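Side-chain contacts in membrane-anchored mycosin mycp1 (Mycobacterium thermoresistibile, PDB 4HVL), which is a subtilisin-like serine protease of the mycosin family and an essential component of the type VII (ESX-1) secretion system: residues 67-72 with 167-172; 203-208 with 252-257. All coordinates share one frame; numbering follows the deposited sequence.

Contact 1: 67-72 with 167-172. With ZN (zinc ion), chain C.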
# COMPACT_ATOMS: atom_id res chain seq x y z
N ALA A 67 5.62 -7.63 5.16
CA ALA A 67 4.50 -8.31 4.55
C ALA A 67 3.82 -7.38 3.54
O ALA A 67 3.58 -6.18 3.84
CB ALA A 67 3.49 -8.76 5.58
N VAL A 68 3.52 -7.92 2.36
CA VAL A 68 2.96 -7.14 1.27
C VAL A 68 1.60 -7.71 0.93
O VAL A 68 1.50 -8.83 0.44
CB VAL A 68 3.86 -7.19 0.03
CG1 VAL A 68 3.32 -6.27 -1.05
CG2 VAL A 68 5.29 -6.83 0.40
N ILE A 69 0.54 -6.94 1.23
CA ILE A 69 -0.83 -7.35 0.92
C ILE A 69 -1.16 -6.66 -0.39
O ILE A 69 -1.27 -5.44 -0.46
CB ILE A 69 -1.80 -6.96 2.05
CG1 ILE A 69 -1.28 -7.49 3.40
CG2 ILE A 69 -3.20 -7.45 1.74
CD1 ILE A 69 -2.23 -7.33 4.55
N ASP A 70 -1.30 -7.45 -1.44
CA ASP A 70 -1.34 -6.94 -2.82
C ASP A 70 -1.91 -8.09 -3.71
O ASP A 70 -2.81 -8.81 -3.26
CB ASP A 70 0.08 -6.50 -3.21
CG ASP A 70 0.11 -5.51 -4.36
OD1 ASP A 70 -0.39 -5.88 -5.45
OD2 ASP A 70 0.68 -4.38 -4.17
N THR A 71 -1.40 -8.27 -4.94
CA THR A 71 -1.98 -9.24 -5.87
C THR A 71 -1.11 -10.52 -5.98
O THR A 71 -1.19 -11.24 -6.97
CB THR A 71 -2.13 -8.63 -7.28
OG1 THR A 71 -0.81 -8.37 -7.81
CG2 THR A 71 -2.93 -7.34 -7.25
N GLY A 72 -0.28 -10.80 -4.97
CA GLY A 72 0.67 -11.90 -5.10
C GLY A 72 1.97 -11.46 -5.77
O GLY A 72 2.09 -10.33 -6.32
N VAL A 167 -4.63 -9.84 10.19
CA VAL A 167 -4.37 -10.73 11.34
C VAL A 167 -3.28 -11.74 10.96
O VAL A 167 -2.26 -11.90 11.68
CB VAL A 167 -5.66 -11.46 11.83
CG1 VAL A 167 -5.34 -12.53 12.86
CG2 VAL A 167 -6.62 -10.46 12.46
N HIS A 168 -3.49 -12.43 9.85
CA HIS A 168 -2.54 -13.42 9.37
C HIS A 168 -1.13 -12.81 9.12
O HIS A 168 -0.13 -13.39 9.54
CB HIS A 168 -3.11 -14.08 8.13
CG HIS A 168 -2.20 -15.08 7.49
ND1 HIS A 168 -1.97 -16.33 8.02
CD2 HIS A 168 -1.49 -15.03 6.34
CE1 HIS A 168 -1.15 -17.00 7.22
NE2 HIS A 168 -0.85 -16.23 6.19
N ALA A 169 -1.07 -11.64 8.48
CA ALA A 169 0.21 -10.96 8.24
C ALA A 169 0.97 -10.74 9.54
O ALA A 169 2.18 -10.97 9.63
CB ALA A 169 0.01 -9.65 7.51
N ALA A 170 0.25 -10.25 10.55
CA ALA A 170 0.82 -10.00 11.88
C ALA A 170 1.34 -11.28 12.50
O ALA A 170 2.46 -11.32 13.04
CB ALA A 170 -0.22 -9.37 12.77
N ASN A 171 0.54 -12.35 12.39
CA ASN A 171 0.93 -13.67 12.90
C ASN A 171 2.17 -14.28 12.24
O ASN A 171 2.88 -15.08 12.86
CB ASN A 171 -0.25 -14.65 12.84
CG ASN A 171 -1.34 -14.32 13.87
OD1 ASN A 171 -1.13 -13.51 14.76
ND2 ASN A 171 -2.51 -14.96 13.74
N LEU A 172 2.42 -13.89 10.99
CA LEU A 172 3.63 -14.29 10.25
C LEU A 172 4.89 -13.66 10.81
O LEU A 172 5.98 -14.12 10.50
CB LEU A 172 3.49 -13.94 8.76
CG LEU A 172 2.45 -14.81 8.02
CD1 LEU A 172 2.14 -14.25 6.64
CD2 LEU A 172 2.93 -16.26 7.92
ZN ZN C . -2.60 -17.32 9.80
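A67 and A169 face each other methyl to methyl, their CB atoms 4.1 Å apart, where strand 65-70 packs against the C-terminal part of helix 154-171. The two CA atoms stand 6.2 Å apart, and both CB atoms point into the interface. I69, on the same side of the strand, reaches the same methyl with the end of its chain: CD1 lies 4.4 Å from A169 CB. CD1 gets there because the outer part of the chain is extended, with chi2 at -172°. The single methyl of A169 thus meets both strand side chains, and no hydrogen bond crosses the 99 Å² interface. L131 and I177, on the two strands flanking 65-70, also touch A169.

The polar groups work elsewhere. H168 swings CG anti to its backbone N (chi1 177°), and its ND1 binds a zinc ion at 2.1 Å; D15 OD1 is among the zinc's other ligands. L172 CG packs over one ring face of H168, 4.0 Å above the plane and offset toward the rim. D70 OD1 accepts T71 N at 2.6 Å through its anti lone pair and is hydrogen-bonded to H101 ND1, while S180 and T105 hold OD2. D70 and H101 are the predicted Asp and His of the catalytic triad. Such apolar helix-on-sheet packing, behind a strand that delivers the triad aspartate at its C-terminal end, is typical of the subtilisin fold.

Contact 2: 203-208 with 252-257. With ZN (zinc ion), chain E; IMD (imidazole), chain K.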
# COMPACT_ATOMS: atom_id res chain seq x y z
N ALA A 203 -2.40 -5.79 14.84
CA ALA A 203 -1.09 -5.72 14.20
C ALA A 203 -0.18 -4.69 14.85
O ALA A 203 0.99 -4.96 15.13
CB ALA A 203 -1.22 -5.41 12.70
N VAL A 204 -0.74 -3.52 15.15
CA VAL A 204 0.06 -2.39 15.63
C VAL A 204 0.32 -2.45 17.13
O VAL A 204 1.44 -2.19 17.56
CB VAL A 204 -0.64 -1.06 15.27
CG1 VAL A 204 -0.18 0.06 16.16
CG2 VAL A 204 -0.42 -0.74 13.80
N HIS A 205 -0.70 -2.80 17.92
CA HIS A 205 -0.57 -2.75 19.37
C HIS A 205 -0.24 -4.10 20.01
O HIS A 205 0.33 -4.13 21.09
CB HIS A 205 -1.81 -2.13 20.02
CG HIS A 205 -1.93 -0.67 19.77
ND1 HIS A 205 -3.09 -0.07 19.36
CD2 HIS A 205 -0.99 0.31 19.81
CE1 HIS A 205 -2.88 1.22 19.17
NE2 HIS A 205 -1.61 1.47 19.45
N VAL A 206 -0.55 -5.21 19.35
CA VAL A 206 -0.31 -6.54 19.94
C VAL A 206 0.92 -7.24 19.35
O VAL A 206 1.63 -7.96 20.07
CB VAL A 206 -1.56 -7.42 19.82
CG1 VAL A 206 -1.33 -8.78 20.43
CG2 VAL A 206 -2.74 -6.72 20.47
N LYS A 207 1.17 -7.06 18.06
CA LYS A 207 2.28 -7.73 17.39
C LYS A 207 3.42 -6.79 16.94
O LYS A 207 4.34 -7.22 16.26
CB LYS A 207 1.76 -8.56 16.21
CG LYS A 207 0.64 -9.54 16.57
CD LYS A 207 1.11 -10.70 17.46
CE LYS A 207 -0.02 -11.70 17.67
NZ LYS A 207 0.21 -12.76 18.70
N ASN A 208 3.40 -5.53 17.35
CA ASN A 208 4.56 -4.64 17.13
C ASN A 208 4.88 -4.36 15.65
O ASN A 208 6.06 -4.27 15.27
CB ASN A 208 5.81 -5.23 17.85
CG ASN A 208 7.05 -4.34 17.72
OD1 ASN A 208 6.97 -3.13 17.96
ND2 ASN A 208 8.20 -4.93 17.34
N SER A 252 -6.14 5.97 10.12
CA SER A 252 -5.06 6.84 10.61
C SER A 252 -5.43 7.46 11.96
O SER A 252 -6.53 7.93 12.11
CB SER A 252 -4.79 7.96 9.59
OG SER A 252 -3.58 8.63 9.90
N PRO A 253 -4.50 7.52 12.93
CA PRO A 253 -3.05 7.28 12.84
C PRO A 253 -2.60 5.87 13.18
O PRO A 253 -1.39 5.61 13.29
CB PRO A 253 -2.49 8.29 13.85
CG PRO A 253 -3.55 8.38 14.91
CD PRO A 253 -4.87 8.10 14.24
N LEU A 254 -3.54 4.94 13.34
CA LEU A 254 -3.15 3.53 13.51
C LEU A 254 -2.33 3.04 12.34
O LEU A 254 -1.43 2.23 12.51
CB LEU A 254 -4.38 2.61 13.63
CG LEU A 254 -5.08 2.52 14.95
CD1 LEU A 254 -6.04 1.33 14.89
CD2 LEU A 254 -4.09 2.37 16.09
N VAL A 255 -2.69 3.53 11.16
CA VAL A 255 -1.94 3.30 9.95
C VAL A 255 -1.40 4.65 9.47
O VAL A 255 -1.97 5.71 9.74
CB VAL A 255 -2.82 2.69 8.82
CG1 VAL A 255 -3.57 1.44 9.29
CG2 VAL A 255 -3.78 3.71 8.23
N LEU A 256 -0.29 4.61 8.75
CA LEU A 256 0.17 5.76 7.97
C LEU A 256 -0.28 5.60 6.50
O LEU A 256 0.17 4.71 5.77
CB LEU A 256 1.68 5.89 8.08
CG LEU A 256 2.37 6.96 7.23
CD1 LEU A 256 1.79 8.33 7.58
CD2 LEU A 256 3.88 6.94 7.43
N THR A 257 -1.17 6.49 6.09
CA THR A 257 -1.76 6.45 4.77
C THR A 257 -1.00 7.38 3.83
O THR A 257 -0.76 8.54 4.14
CB THR A 257 -3.24 6.84 4.88
OG1 THR A 257 -3.91 5.84 5.64
CG2 THR A 257 -3.91 6.97 3.50
ZN ZN E . -0.70 3.36 19.20
N1 IMD K . -0.36 3.85 17.17
C2 IMD K . -0.71 4.41 16.01
N3 IMD K . 0.20 4.06 15.07
C4 IMD K . 1.12 3.27 15.65
C5 IMD K . 0.78 3.15 16.98
O HOH W 1 1.10 3.52 20.51
O HOH W 2 -2.55 4.67 19.30
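A surface zinc site marks the outer side of this contact, where the C-terminal turn of helix 194-206 meets the loop leading into strand 256-261. H205 NE2 binds the metal at 2.1 Å, and N1 of an imidazole, probably from the crystallisation liquor, binds it at the same length; two waters are the other ligands. N201 accepts a hydrogen bond from H205 ND1, which helps fix the rotation of the ring.

Direct contact is van der Waals only, with no hydrogen bond across 127 Å² of buried surface. L254 and H205 cross at about a right angle; L254 CD2 approaches H205 CE1 at 3.5 Å, oblique to the ring. V204 splits its branches: CG1, anti to the backbone N (chi1 158°), lies 3.3 Å from imidazole C5, while CG2 sits 3.4 Å from L254 O. The same CG1 lies over one face of the H205 ring, 3.7 Å above its plane and offset toward the rim. In the three-layer α/β/α subtilase fold this helix end lies against a face of the parallel sheet, and V204 and V255 both rest on V211 of strand 210-214. A cis peptide precedes P253, whose O takes a weak hydrogen bond from imidazole N3 at 2.8 Å (122°).

In the fold
Contact 1 closes before contact 2 opens, so the two follow in series along the chain, with centres about 14 Å apart. Contact 1 packs a helix on strand 65-70; contact 2 sets a helix end against the loop that enters strand 256-261 of the same seven-stranded parallel sheet. Strand 65-70 lies third across it and strand 256-261 sixth, with 176-179 and 210-214 between them. Helices 154-171 and 194-206 also touch directly. A170 CB is 4.0 Å from A203 CA and 3.9 Å from K207 CG, and N171 OD1 packs 3.6 Å from K207 CE. The two neighbouring helices cover the sheet from the buried strand carrying the predicted triad aspartate out to a partly buried surface site where zinc is bound.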